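Local coordinates for NIF3-related protein (Bacillus cereus, PDB 2GX8) that is of unknown function but binds a pair of zinc ions at the dimetal site of the Nif3 family and carries an additional, probably regulatory domain, at residues F38-P43 with Q372-A377; T171-V176 with E224-E229; M279-F284 with A297-K302; N98-I103 with K107-I112; E151-T156 with K309-G314. All blocks are in the same frame, centred on the assembly; numbering follows the deposited sequence.

Interaction 1 of 5, residues F38-P43 with Q372-A377; sequences FESMYP and QEKVDA
Met41 and Lys374 lie alongside each other, their chains running opposite ways, each leaving its backbone toward the other segment. The sulfur marks where they meet: Met41 SD lies 3.7 Å from Lys374 CG and 4.2 Å from Lys374 CD, so it rests alongside the aliphatic base of the lysine and not at its charged end. Two successive bends in Lys374 (chi2 -76°, chi3 -69°) carry the outer half of that side chain on to Ser40, where Lys374 CE comes within 3.4 Å of Ser40 OG. The principal polar partner of this hydroxyl is elsewhere, since it is hydrogen-bonded to Leu37 O within its own turn. With 123 Å² buried in all and no buried side chain among the three that touch, the evidence is for a small surface contact in which a long lysine is laid over a methionine and a serine. The segment 38-43 follows helix 31-38 and runs beside helix 362-377, which Met41 also meets at Gln370 and Leu371. Deeper in, Tyr42 OH is hydrogen-bonded to Gln370, and Phe38 touches both Val367 of helix 362-377 and Val130 of helix 128-132.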
# COMPACT_ATOMS: atom_id res chain seq x y z
N PHE C 38 -20.72 -27.18 18.08
CA PHE C 38 -20.92 -25.75 18.29
C PHE C 38 -20.97 -25.07 16.95
O PHE C 38 -21.79 -24.17 16.71
CB PHE C 38 -19.78 -25.13 19.12
CG PHE C 38 -19.82 -23.62 19.19
CD1 PHE C 38 -18.97 -22.84 18.40
CD2 PHE C 38 -20.75 -22.97 20.00
CE1 PHE C 38 -19.02 -21.44 18.43
CE2 PHE C 38 -20.81 -21.57 20.05
CZ PHE C 38 -19.95 -20.80 19.26
N GLU C 39 -20.07 -25.50 16.07
CA GLU C 39 -19.96 -24.92 14.74
C GLU C 39 -21.13 -25.26 13.82
O GLU C 39 -21.29 -24.64 12.78
CB GLU C 39 -18.61 -25.29 14.11
CG GLU C 39 -17.46 -24.57 14.80
CD GLU C 39 -16.07 -25.00 14.35
OE1 GLU C 39 -15.10 -24.56 15.01
OE2 GLU C 39 -15.93 -25.79 13.38
N SER C 40 -21.95 -26.23 14.22
CA SER C 40 -23.14 -26.55 13.45
C SER C 40 -24.13 -25.39 13.59
O SER C 40 -24.90 -25.08 12.67
CB SER C 40 -23.78 -27.86 13.94
OG SER C 40 -24.30 -27.73 15.26
N MET C 41 -24.09 -24.73 14.74
CA MET C 41 -24.96 -23.60 15.02
C MET C 41 -24.28 -22.28 14.64
O MET C 41 -24.95 -21.31 14.28
CB MET C 41 -25.31 -23.57 16.51
CG MET C 41 -25.87 -24.88 17.07
SD MET C 41 -26.33 -24.75 18.82
CE MET C 41 -24.77 -24.47 19.65
N TYR C 42 -22.96 -22.23 14.73
CA TYR C 42 -22.24 -21.00 14.44
C TYR C 42 -21.07 -21.27 13.50
O TYR C 42 -19.92 -21.25 13.94
CB TYR C 42 -21.74 -20.38 15.75
CG TYR C 42 -22.87 -19.99 16.68
CD1 TYR C 42 -23.29 -20.83 17.72
CD2 TYR C 42 -23.55 -18.80 16.49
CE1 TYR C 42 -24.35 -20.48 18.54
CE2 TYR C 42 -24.60 -18.43 17.29
CZ TYR C 42 -25.00 -19.26 18.31
OH TYR C 42 -26.07 -18.85 19.09
N PRO C 43 -21.37 -21.54 12.20
CA PRO C 43 -20.29 -21.83 11.24
C PRO C 43 -19.28 -20.71 11.02
O PRO C 43 -19.63 -19.53 11.08
CB PRO C 43 -21.05 -22.16 9.95
CG PRO C 43 -22.40 -21.61 10.13
CD PRO C 43 -22.70 -21.61 11.58
N GLN C 372 -25.93 -27.07 25.38
CA GLN C 372 -26.33 -28.17 26.27
C GLN C 372 -27.35 -29.06 25.54
O GLN C 372 -27.30 -30.27 25.63
CB GLN C 372 -26.98 -27.64 27.54
CG GLN C 372 -27.20 -28.69 28.60
CD GLN C 372 -25.91 -29.14 29.27
OE1 GLN C 372 -25.48 -30.29 29.10
NE2 GLN C 372 -25.27 -28.23 30.00
N GLU C 373 -28.26 -28.42 24.82
CA GLU C 373 -29.32 -29.07 24.05
C GLU C 373 -28.73 -30.03 23.00
O GLU C 373 -29.22 -31.16 22.84
CB GLU C 373 -30.16 -27.96 23.42
CG GLU C 373 -31.55 -28.29 22.92
CD GLU C 373 -32.37 -27.03 22.61
OE1 GLU C 373 -32.05 -25.92 23.11
OE2 GLU C 373 -33.37 -27.16 21.87
N LYS C 374 -27.68 -29.60 22.29
CA LYS C 374 -27.02 -30.42 21.26
C LYS C 374 -26.25 -31.60 21.84
O LYS C 374 -26.25 -32.69 21.27
CB LYS C 374 -26.05 -29.58 20.42
CG LYS C 374 -26.66 -28.38 19.68
CD LYS C 374 -27.46 -28.74 18.42
CE LYS C 374 -26.54 -29.26 17.33
NZ LYS C 374 -27.25 -29.40 16.04
N VAL C 375 -25.57 -31.38 22.96
CA VAL C 375 -24.78 -32.44 23.58
C VAL C 375 -25.68 -33.44 24.28
O VAL C 375 -25.27 -34.58 24.51
CB VAL C 375 -23.62 -31.90 24.53
CG1 VAL C 375 -22.83 -30.82 23.83
CG2 VAL C 375 -24.14 -31.38 25.87
N ASP C 376 -26.90 -33.02 24.60
CA ASP C 376 -27.87 -33.93 25.23
C ASP C 376 -28.55 -34.78 24.17
O ASP C 376 -28.84 -35.96 24.39
CB ASP C 376 -28.88 -33.18 26.10
CG ASP C 376 -28.23 -32.48 27.29
OD1 ASP C 376 -27.01 -32.68 27.50
OD2 ASP C 376 -28.92 -31.72 28.00
N ALA C 377 -28.77 -34.17 23.00
CA ALA C 377 -29.36 -34.87 21.86
C ALA C 377 -28.42 -35.98 21.36
O ALA C 377 -28.86 -36.96 20.75
CB ALA C 377 -29.69 -33.88 20.73

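Interaction 2 of 5, residues T171-V176 with E224-E229; sequences THAEEV and EEVRIE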
# COMPACT_ATOMS: atom_id res chain seq x y z
N THR C 171 -36.51 -46.77 -11.08
CA THR C 171 -36.47 -47.74 -9.99
C THR C 171 -35.87 -47.11 -8.73
O THR C 171 -36.28 -47.41 -7.62
CB THR C 171 -35.66 -49.01 -10.34
OG1 THR C 171 -34.34 -48.64 -10.76
CG2 THR C 171 -36.34 -49.80 -11.44
N HIS C 172 -34.91 -46.21 -8.90
CA HIS C 172 -34.29 -45.63 -7.73
C HIS C 172 -34.58 -44.17 -7.48
O HIS C 172 -34.07 -43.59 -6.52
CB HIS C 172 -32.80 -45.92 -7.74
CG HIS C 172 -32.48 -47.37 -7.49
ND1 HIS C 172 -32.15 -47.85 -6.24
CD2 HIS C 172 -32.47 -48.44 -8.32
CE1 HIS C 172 -31.93 -49.15 -6.31
NE2 HIS C 172 -32.12 -49.53 -7.56
N ALA C 173 -35.44 -43.60 -8.30
CA ALA C 173 -35.77 -42.19 -8.22
C ALA C 173 -36.32 -41.73 -6.87
O ALA C 173 -35.83 -40.75 -6.30
CB ALA C 173 -36.72 -41.81 -9.34
N GLU C 174 -37.33 -42.43 -6.35
CA GLU C 174 -37.97 -42.06 -5.09
C GLU C 174 -37.01 -42.12 -3.90
O GLU C 174 -37.05 -41.29 -2.98
CB GLU C 174 -39.20 -42.95 -4.86
CG GLU C 174 -39.95 -42.73 -3.55
CD GLU C 174 -40.61 -41.36 -3.43
OE1 GLU C 174 -40.72 -40.62 -4.44
OE2 GLU C 174 -41.06 -41.03 -2.32
N GLU C 175 -36.15 -43.12 -3.94
CA GLU C 175 -35.14 -43.34 -2.94
C GLU C 175 -34.10 -42.18 -2.96
O GLU C 175 -33.66 -41.72 -1.91
CB GLU C 175 -34.49 -44.68 -3.25
CG GLU C 175 -33.48 -45.18 -2.27
CD GLU C 175 -33.03 -46.60 -2.58
OE1 GLU C 175 -33.72 -47.30 -3.39
OE2 GLU C 175 -31.99 -47.02 -2.01
N VAL C 176 -33.76 -41.71 -4.15
CA VAL C 176 -32.79 -40.60 -4.34
C VAL C 176 -33.37 -39.25 -3.91
O VAL C 176 -32.66 -38.44 -3.34
CB VAL C 176 -32.17 -40.61 -5.76
CG1 VAL C 176 -31.36 -39.35 -6.07
CG2 VAL C 176 -31.28 -41.83 -5.89
N GLU C 224 -34.29 -44.77 -20.67
CA GLU C 224 -35.29 -43.86 -20.09
C GLU C 224 -34.81 -43.53 -18.67
O GLU C 224 -34.35 -44.40 -17.95
CB GLU C 224 -36.69 -44.47 -20.08
CG GLU C 224 -37.28 -44.76 -21.47
CD GLU C 224 -38.49 -45.73 -21.43
OE1 GLU C 224 -38.72 -46.37 -20.37
OE2 GLU C 224 -39.19 -45.87 -22.47
N GLU C 225 -34.91 -42.27 -18.28
CA GLU C 225 -34.38 -41.81 -17.00
C GLU C 225 -35.18 -40.67 -16.42
O GLU C 225 -35.98 -40.03 -17.10
CB GLU C 225 -32.98 -41.23 -17.22
CG GLU C 225 -31.84 -42.20 -17.25
CD GLU C 225 -30.51 -41.46 -17.31
OE1 GLU C 225 -30.35 -40.61 -18.19
OE2 GLU C 225 -29.61 -41.75 -16.48
N VAL C 226 -34.89 -40.37 -15.16
CA VAL C 226 -35.54 -39.28 -14.44
C VAL C 226 -34.50 -38.22 -14.13
O VAL C 226 -33.40 -38.52 -13.66
CB VAL C 226 -36.25 -39.81 -13.15
CG1 VAL C 226 -36.87 -38.69 -12.36
CG2 VAL C 226 -37.30 -40.76 -13.53
N ARG C 227 -34.85 -36.97 -14.43
CA ARG C 227 -34.01 -35.82 -14.22
C ARG C 227 -34.57 -35.16 -12.98
O ARG C 227 -35.64 -34.53 -13.02
CB ARG C 227 -34.12 -34.86 -15.41
CG ARG C 227 -32.96 -33.92 -15.55
CD ARG C 227 -33.18 -32.73 -16.52
NE ARG C 227 -33.50 -31.49 -15.81
CZ ARG C 227 -32.70 -30.43 -15.73
NH1 ARG C 227 -31.53 -30.37 -16.34
NH2 ARG C 227 -33.10 -29.39 -15.04
N ILE C 228 -33.85 -35.31 -11.87
CA ILE C 228 -34.26 -34.75 -10.60
C ILE C 228 -33.45 -33.51 -10.30
O ILE C 228 -32.23 -33.55 -10.32
CB ILE C 228 -34.05 -35.76 -9.43
CG1 ILE C 228 -34.74 -37.11 -9.72
CG2 ILE C 228 -34.53 -35.15 -8.08
CD1 ILE C 228 -34.42 -38.21 -8.71
N GLU C 229 -34.13 -32.42 -10.02
CA GLU C 229 -33.42 -31.21 -9.64
C GLU C 229 -33.88 -30.73 -8.28
O GLU C 229 -35.04 -30.96 -7.88
CB GLU C 229 -33.56 -30.12 -10.69
CG GLU C 229 -34.93 -29.58 -10.88
CD GLU C 229 -34.95 -28.42 -11.83
OE1 GLU C 229 -34.36 -28.52 -12.92
OE2 GLU C 229 -35.57 -27.39 -11.50
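Ile228 and Ala173 lose the most surface to this contact, 51 and 44 Å². The end of the isoleucine does the touching: Ile228 CD1 is 4.3 Å from Ala173 CB and 3.8 Å from the carbonyl oxygen Ala173 O, so the methyl lies against helix backbone as well as side chain. Its CG1 branch stands anti to the carbonyl carbon (chi1 -54°) and continues extended, which brings CD1 up to the helix. From one turn further on, Val176 reaches the same methyl obliquely, with Val176 CG1 4.2 Å from Ile228 CD1. Two residues earlier on the strand, Val226 CB faces Ala173 CB at 4.3 Å, and the small alanine is where the backbones come nearest.

Helix 170-182 thus lies on one face of a sheet in which strand 221-233 runs antiparallel between strands 150-168 and 194-206. The succession of strands and helices, beta-alpha-beta-beta-alpha-beta, is that of a ferredoxin-like fold. The short axes run almost in the same direction, 16° apart and 8.8 Å from each other at closest approach. Arg227 alternates with these apolar residues and forms a salt bridge with Glu229, its NH2 being 2.6 Å from Glu229 OE1. Arg227 and Glu229 also form salt bridges with Glu229 of the third subunit and Arg227 of the second, respectively.

Interaction 3 of 5, residues M279-F284 with A297-K302; sequences MTLGQF and ARVVGK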
# COMPACT_ATOMS: atom_id res chain seq x y z
N MET C 279 -43.45 4.39 22.89
CA MET C 279 -42.90 4.97 24.09
C MET C 279 -42.06 6.16 23.69
O MET C 279 -41.70 6.31 22.51
CB MET C 279 -41.86 4.03 24.72
CG MET C 279 -42.26 2.62 24.99
SD MET C 279 -40.82 1.88 25.71
CE MET C 279 -41.37 0.18 25.86
N THR C 280 -41.68 6.96 24.70
CA THR C 280 -40.75 8.06 24.46
C THR C 280 -39.36 7.45 24.55
O THR C 280 -39.22 6.29 24.98
CB THR C 280 -40.90 9.21 25.49
OG1 THR C 280 -40.50 8.78 26.79
CG2 THR C 280 -42.36 9.75 25.54
N LEU C 281 -38.34 8.20 24.15
CA LEU C 281 -36.97 7.73 24.19
C LEU C 281 -36.60 7.52 25.66
O LEU C 281 -36.02 6.51 26.01
CB LEU C 281 -36.06 8.75 23.52
CG LEU C 281 -34.56 8.48 23.41
CD1 LEU C 281 -34.23 7.15 22.74
CD2 LEU C 281 -33.94 9.64 22.66
N GLY C 282 -36.99 8.47 26.52
CA GLY C 282 -36.73 8.40 27.96
C GLY C 282 -37.19 7.12 28.63
O GLY C 282 -36.45 6.54 29.43
N GLN C 283 -38.42 6.67 28.32
CA GLN C 283 -38.91 5.39 28.85
C GLN C 283 -38.43 4.17 28.09
O GLN C 283 -38.40 3.07 28.65
CB GLN C 283 -40.42 5.35 28.95
CG GLN C 283 -41.10 5.94 27.80
CD GLN C 283 -42.58 6.06 28.04
OE1 GLN C 283 -43.30 5.05 28.06
NE2 GLN C 283 -43.05 7.29 28.21
N PHE C 284 -38.08 4.34 26.83
CA PHE C 284 -37.49 3.24 26.12
C PHE C 284 -36.14 2.95 26.76
O PHE C 284 -35.82 1.80 27.03
CB PHE C 284 -37.35 3.50 24.64
CG PHE C 284 -36.57 2.43 23.94
CD1 PHE C 284 -37.09 1.14 23.83
CD2 PHE C 284 -35.30 2.69 23.43
CE1 PHE C 284 -36.37 0.14 23.21
CE2 PHE C 284 -34.56 1.70 22.79
CZ PHE C 284 -35.08 0.42 22.68
N ALA C 297 -27.14 4.03 31.34
CA ALA C 297 -26.98 4.08 29.88
C ALA C 297 -26.74 5.54 29.46
O ALA C 297 -26.95 6.45 30.27
CB ALA C 297 -28.21 3.51 29.13
N ARG C 298 -26.27 5.75 28.23
CA ARG C 298 -26.14 7.10 27.66
C ARG C 298 -27.17 7.15 26.54
O ARG C 298 -27.37 6.15 25.82
CB ARG C 298 -24.73 7.36 27.11
CG ARG C 298 -23.67 7.26 28.16
CD ARG C 298 -22.28 7.55 27.59
NE ARG C 298 -21.89 6.55 26.63
CZ ARG C 298 -20.92 6.70 25.75
NH1 ARG C 298 -20.26 7.86 25.70
NH2 ARG C 298 -20.63 5.73 24.89
N VAL C 299 -27.83 8.29 26.40
CA VAL C 299 -28.85 8.46 25.41
C VAL C 299 -28.59 9.66 24.50
O VAL C 299 -28.26 10.75 24.97
CB VAL C 299 -30.23 8.67 26.09
CG1 VAL C 299 -31.29 8.94 25.07
CG2 VAL C 299 -30.62 7.45 26.91
N VAL C 300 -28.76 9.47 23.20
CA VAL C 300 -28.61 10.56 22.25
C VAL C 300 -29.99 10.88 21.68
O VAL C 300 -30.61 10.02 21.09
CB VAL C 300 -27.69 10.19 21.08
CG1 VAL C 300 -27.52 11.39 20.14
CG2 VAL C 300 -26.35 9.75 21.58
N GLY C 301 -30.45 12.12 21.86
CA GLY C 301 -31.75 12.55 21.31
C GLY C 301 -32.61 13.21 22.35
O GLY C 301 -32.26 13.22 23.53
N LYS C 302 -33.73 13.78 21.94
CA LYS C 302 -34.65 14.38 22.89
C LYS C 302 -35.47 13.28 23.57
O LYS C 302 -36.24 12.59 22.92
CB LYS C 302 -35.56 15.36 22.14
CG LYS C 302 -34.74 16.47 21.50
CD LYS C 302 -35.45 17.14 20.33
CE LYS C 302 -34.45 18.06 19.62
NZ LYS C 302 -34.81 18.32 18.20
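Leu281 lays its branched end over Val299, with Leu281 CD2 3.6 Å and Leu281 CG 3.7 Å from Val299 CG1. The leucine and the valine overlap side by side, pointing contrary ways, with one valine methyl beside the leucine fork. Leu281 loses 86 Å², more than half of the 157 Å² buried in total. Its CD2 does more than meet the valine: it also packs on backbone, 3.7 Å from Val300 O, 3.8 Å from Gly301 C and 3.7 Å from Lys302 O. A chi1 of -179° turns the leucine chain away from its own backbone nitrogen and projects the fork to the turn that follows strand 298-300. Gly301 makes this turn with a positive phi of 130°, a backbone shape that residues with a side chain rarely take, and its backbone comes right up to the leucine methyl.

Leu281 is the first residue of helix 281-292, and Thr280 before it is the N-cap. Thr280 OG1 accepts a weak but fairly straight bond from Gln283 N (166°), and Gln283 NE2 donates to the same oxygen from 3.3 Å.

Around the pair, Leu281 also touches Val331 of strand 331-335 and Val353 of strand 351-354, so the helix start sits against this sheet. Strand 298-300 pairs antiparallel with strand 351-354 and, on its other side, with a strand of the fourth subunit, carrying the sheet across the interface.

Interaction 4 of 5, residues N98-I103 with K107-I112; sequences NPLKAI and KAYGKI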
# COMPACT_ATOMS: atom_id res chain seq x y z
N ASN C 98 -4.86 -9.12 18.54
CA ASN C 98 -3.61 -8.74 17.88
C ASN C 98 -2.70 -9.98 18.04
O ASN C 98 -2.70 -10.60 19.11
CB ASN C 98 -3.00 -7.52 18.57
CG ASN C 98 -3.89 -6.29 18.47
OD1 ASN C 98 -4.38 -5.95 17.38
ND2 ASN C 98 -4.10 -5.62 19.60
N PRO C 99 -1.97 -10.37 16.98
CA PRO C 99 -1.10 -11.53 17.10
C PRO C 99 0.02 -11.29 18.15
O PRO C 99 0.58 -10.19 18.22
CB PRO C 99 -0.51 -11.67 15.69
CG PRO C 99 -1.35 -10.93 14.83
CD PRO C 99 -1.92 -9.81 15.62
N LEU C 100 0.35 -12.30 18.95
CA LEU C 100 1.36 -12.13 19.99
C LEU C 100 2.79 -12.08 19.53
O LEU C 100 3.31 -13.02 18.95
CB LEU C 100 1.24 -13.22 21.03
CG LEU C 100 -0.18 -13.35 21.55
CD1 LEU C 100 -0.22 -14.37 22.59
CD2 LEU C 100 -0.70 -12.04 22.10
N LYS C 101 3.43 -10.96 19.83
CA LYS C 101 4.82 -10.74 19.54
C LYS C 101 5.67 -11.27 20.69
O LYS C 101 6.90 -11.43 20.58
CB LYS C 101 5.06 -9.25 19.48
CG LYS C 101 4.50 -8.56 18.29
CD LYS C 101 5.07 -7.17 18.28
CE LYS C 101 4.78 -6.47 16.99
NZ LYS C 101 5.72 -5.32 16.85
N ALA C 102 5.00 -11.49 21.81
CA ALA C 102 5.66 -11.91 23.03
C ALA C 102 4.63 -12.41 24.06
O ALA C 102 3.45 -12.07 23.96
CB ALA C 102 6.42 -10.72 23.63
N ILE C 103 5.09 -13.21 25.02
CA ILE C 103 4.22 -13.58 26.16
C ILE C 103 4.89 -13.17 27.45
O ILE C 103 5.78 -13.87 27.96
CB ILE C 103 3.93 -15.04 26.30
CG1 ILE C 103 3.34 -15.60 25.00
CG2 ILE C 103 2.94 -15.17 27.43
CD1 ILE C 103 2.87 -17.01 25.07
N LYS C 107 3.11 -9.50 33.18
CA LYS C 107 1.97 -8.60 32.91
C LYS C 107 0.62 -9.28 33.02
O LYS C 107 0.54 -10.48 32.83
CB LYS C 107 2.12 -7.96 31.53
CG LYS C 107 3.43 -7.18 31.39
CD LYS C 107 3.48 -6.44 30.08
CE LYS C 107 4.84 -5.83 29.85
NZ LYS C 107 4.89 -5.26 28.48
N ALA C 108 -0.43 -8.51 33.34
CA ALA C 108 -1.78 -9.09 33.54
C ALA C 108 -2.25 -9.98 32.41
O ALA C 108 -2.82 -11.04 32.64
CB ALA C 108 -2.81 -8.01 33.80
N TYR C 109 -2.00 -9.55 31.19
CA TYR C 109 -2.43 -10.27 30.00
C TYR C 109 -1.69 -11.57 29.80
O TYR C 109 -2.31 -12.59 29.49
CB TYR C 109 -2.25 -9.38 28.78
CG TYR C 109 -2.66 -10.03 27.49
CD1 TYR C 109 -3.99 -10.38 27.27
CD2 TYR C 109 -1.74 -10.27 26.48
CE1 TYR C 109 -4.40 -10.96 26.10
CE2 TYR C 109 -2.14 -10.87 25.29
CZ TYR C 109 -3.49 -11.19 25.10
OH TYR C 109 -3.94 -11.76 23.94
N GLY C 110 -0.36 -11.53 29.97
CA GLY C 110 0.48 -12.72 29.80
C GLY C 110 0.17 -13.76 30.87
O GLY C 110 0.32 -14.95 30.62
N LYS C 111 -0.25 -13.30 32.04
CA LYS C 111 -0.64 -14.16 33.14
C LYS C 111 -1.91 -14.96 32.84
O LYS C 111 -2.12 -16.03 33.40
CB LYS C 111 -0.90 -13.33 34.40
CG LYS C 111 0.32 -12.85 35.14
CD LYS C 111 -0.13 -12.03 36.33
CE LYS C 111 1.00 -11.86 37.31
NZ LYS C 111 2.22 -11.44 36.61
N ILE C 112 -2.77 -14.45 31.97
CA ILE C 112 -4.00 -15.15 31.59
C ILE C 112 -3.63 -16.31 30.69
O ILE C 112 -4.07 -17.44 30.90
CB ILE C 112 -5.00 -14.24 30.83
CG1 ILE C 112 -5.47 -13.10 31.73
CG2 ILE C 112 -6.23 -15.07 30.40
CD1 ILE C 112 -6.29 -12.04 31.01
O HOH W 1 -3.44 -9.79 21.78
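Leu100 against Tyr109, with Ile103 beside Gly110, makes a local and mainly apolar contact that folds the loop after strand 88-91 back onto the first turn of helix 108-118. The loop follows closely on His92 and His93, which bind zinc ions. Leu100 CD2 approaches the edge of the tyrosine ring, in its plane, 3.7 Å from Tyr109 CE2, and it is equally near Tyr109 OH. The two side chains thus meet at the hydroxyl-bearing end of the ring, not over a face. Tyr109 CG stands opposite the backbone nitrogen (chi1 180°), and the ring reaches from the helix across to the loop.

The second point of contact is closer in backbone terms. Ile103 CA and Gly110 CA are 5.3 Å apart, and Ile103 CG2 lies 4.1 Å from Gly110 O, so the isoleucine methyl rests against helix backbone.

A water joins the polar groups of the two segments, donating to Asn98 O at 2.9 Å and to Tyr109 OH at 3.0 Å. The same phenol oxygen is hydrogen-bonded to Leu95 O earlier in the loop. Beyond the chain, Leu100 and Ile103 meet their counterparts in the fifth subunit, and Met347 of the fourth packs on Tyr109.

With a water donating to it and a carbonyl as its other partner, the hydroxyl both accepts and donates; these two links tie it to the loop at the same end of the ring where Leu100 packs.

Interaction 5 of 5, residues E151-T156 with K309-G314; sequences EVLAPT and KVAVLG
Leu153 reaches across to strand 306-313 and divides its two methyls between two residues of it. Leu153 CD1 is 3.9 Å from Ala311 CB, and Leu153 CD2 is 4.0 Å from Leu313 CD1; the two leucine side chains are nearly perpendicular. Ala311 and Leu313 are two apart on the strand and point to the same side, while Val312 between them turns away. Leu153 alone supplies 68 of the 146 Å² buried.

The leucine stands where strand 150-168 turns a corner, at residues 153 and 154. Before the corner Glu151 is paired with Ile272 of strand 270-280; beyond it the long strand runs out into the ferredoxin-like domain. Strand 306-313 lies in the sheet between its antiparallel neighbour 270-280 and its parallel neighbour 331-335.

Around these three, Tyr332 of strand 331-335 touches each of them. The corner is held by Leu153 O, which accepts from both Lys327 NZ and Gln323 NE2. At the far end of the strand, Gly314 N bonds to Asn138 OD1, and the side chain of Leu313 comes to about 7 Å from a zinc ion.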
# COMPACT_ATOMS: atom_id res chain seq x y z
N GLU C 151 -35.78 -8.16 11.41
CA GLU C 151 -35.04 -8.36 10.17
C GLU C 151 -33.56 -8.12 10.44
O GLU C 151 -33.23 -7.45 11.39
CB GLU C 151 -35.41 -7.30 9.16
CG GLU C 151 -36.76 -7.32 8.59
CD GLU C 151 -36.88 -6.26 7.50
OE1 GLU C 151 -35.88 -5.52 7.30
OE2 GLU C 151 -37.95 -6.16 6.85
N VAL C 152 -32.67 -8.63 9.61
CA VAL C 152 -31.25 -8.36 9.78
C VAL C 152 -31.05 -6.85 9.60
O VAL C 152 -31.71 -6.21 8.76
CB VAL C 152 -30.37 -9.17 8.75
CG1 VAL C 152 -28.95 -8.66 8.74
CG2 VAL C 152 -30.37 -10.67 9.07
N LEU C 153 -30.19 -6.25 10.42
CA LEU C 153 -29.99 -4.82 10.31
C LEU C 153 -29.01 -4.49 9.18
O LEU C 153 -29.33 -3.69 8.29
CB LEU C 153 -29.49 -4.23 11.65
CG LEU C 153 -29.04 -2.77 11.62
CD1 LEU C 153 -30.26 -1.86 11.43
CD2 LEU C 153 -28.31 -2.44 12.89
N ALA C 154 -27.82 -5.09 9.23
CA ALA C 154 -26.79 -4.85 8.23
C ALA C 154 -26.37 -6.20 7.68
O ALA C 154 -25.68 -6.96 8.41
CB ALA C 154 -25.58 -4.15 8.84
N PRO C 155 -26.78 -6.51 6.44
CA PRO C 155 -26.48 -7.74 5.74
C PRO C 155 -24.97 -7.87 5.53
O PRO C 155 -24.33 -6.91 4.98
CB PRO C 155 -27.19 -7.55 4.39
CG PRO C 155 -28.26 -6.54 4.68
CD PRO C 155 -27.61 -5.61 5.62
N THR C 156 -24.44 -9.12 5.89
CA THR C 156 -23.01 -9.32 5.71
C THR C 156 -22.78 -10.62 4.99
O THR C 156 -21.71 -10.85 4.41
CB THR C 156 -22.22 -9.38 7.05
OG1 THR C 156 -22.67 -10.50 7.84
CG2 THR C 156 -22.35 -8.08 7.84
N LYS C 309 -40.00 1.81 16.11
CA LYS C 309 -39.09 0.76 15.64
C LYS C 309 -37.69 0.98 16.13
O LYS C 309 -37.15 2.09 16.08
CB LYS C 309 -39.16 0.45 14.14
CG LYS C 309 -38.45 1.36 13.21
CD LYS C 309 -38.72 0.95 11.75
CE LYS C 309 -38.18 -0.43 11.39
NZ LYS C 309 -38.45 -0.74 9.94
N VAL C 310 -37.10 -0.12 16.58
CA VAL C 310 -35.82 -0.16 17.24
C VAL C 310 -34.80 -1.03 16.51
O VAL C 310 -35.11 -2.14 16.08
CB VAL C 310 -36.01 -0.80 18.64
CG1 VAL C 310 -34.69 -0.93 19.39
CG2 VAL C 310 -37.05 -0.04 19.46
N ALA C 311 -33.58 -0.51 16.39
CA ALA C 311 -32.47 -1.26 15.82
C ALA C 311 -31.54 -1.63 16.99
O ALA C 311 -31.35 -0.84 17.89
CB ALA C 311 -31.71 -0.41 14.78
N VAL C 312 -31.03 -2.85 17.01
CA VAL C 312 -30.03 -3.21 18.05
C VAL C 312 -28.85 -3.94 17.45
O VAL C 312 -29.02 -4.72 16.55
CB VAL C 312 -30.64 -4.01 19.25
CG1 VAL C 312 -31.53 -5.15 18.78
CG2 VAL C 312 -29.54 -4.50 20.19
N LEU C 313 -27.66 -3.66 17.94
CA LEU C 313 -26.49 -4.35 17.46
C LEU C 313 -25.54 -4.46 18.66
O LEU C 313 -24.98 -3.45 19.10
CB LEU C 313 -25.88 -3.59 16.28
CG LEU C 313 -24.77 -4.27 15.47
CD1 LEU C 313 -24.64 -3.57 14.16
CD2 LEU C 313 -23.44 -4.28 16.16
N GLY C 314 -25.38 -5.65 19.21
CA GLY C 314 -24.54 -5.79 20.40
C GLY C 314 -23.10 -5.50 20.04
O GLY C 314 -22.69 -5.85 18.94

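Interactions 2 and 5 are buried throughout, 3 and 4 mostly so, and interaction 1 lies on the surface, where a lysine chain replaces the branched aliphatic residues of the others. Interactions 2, 3 and 5 all reach one branched sheet, yet interaction 2 lies at the far end, its centre about 60 Å from that of interaction 3. Interactions 3 and 5 are the pair that touch, Phe284 CZ packing 3.6 Å from Val310 CG1. Interaction 4 adds a bridging water to its apolar packing. Other subunits reach interactions 2, 3 and 4, the last two both meeting the fourth subunit, whereas no other chain touches the segments of interactions 1 and 5.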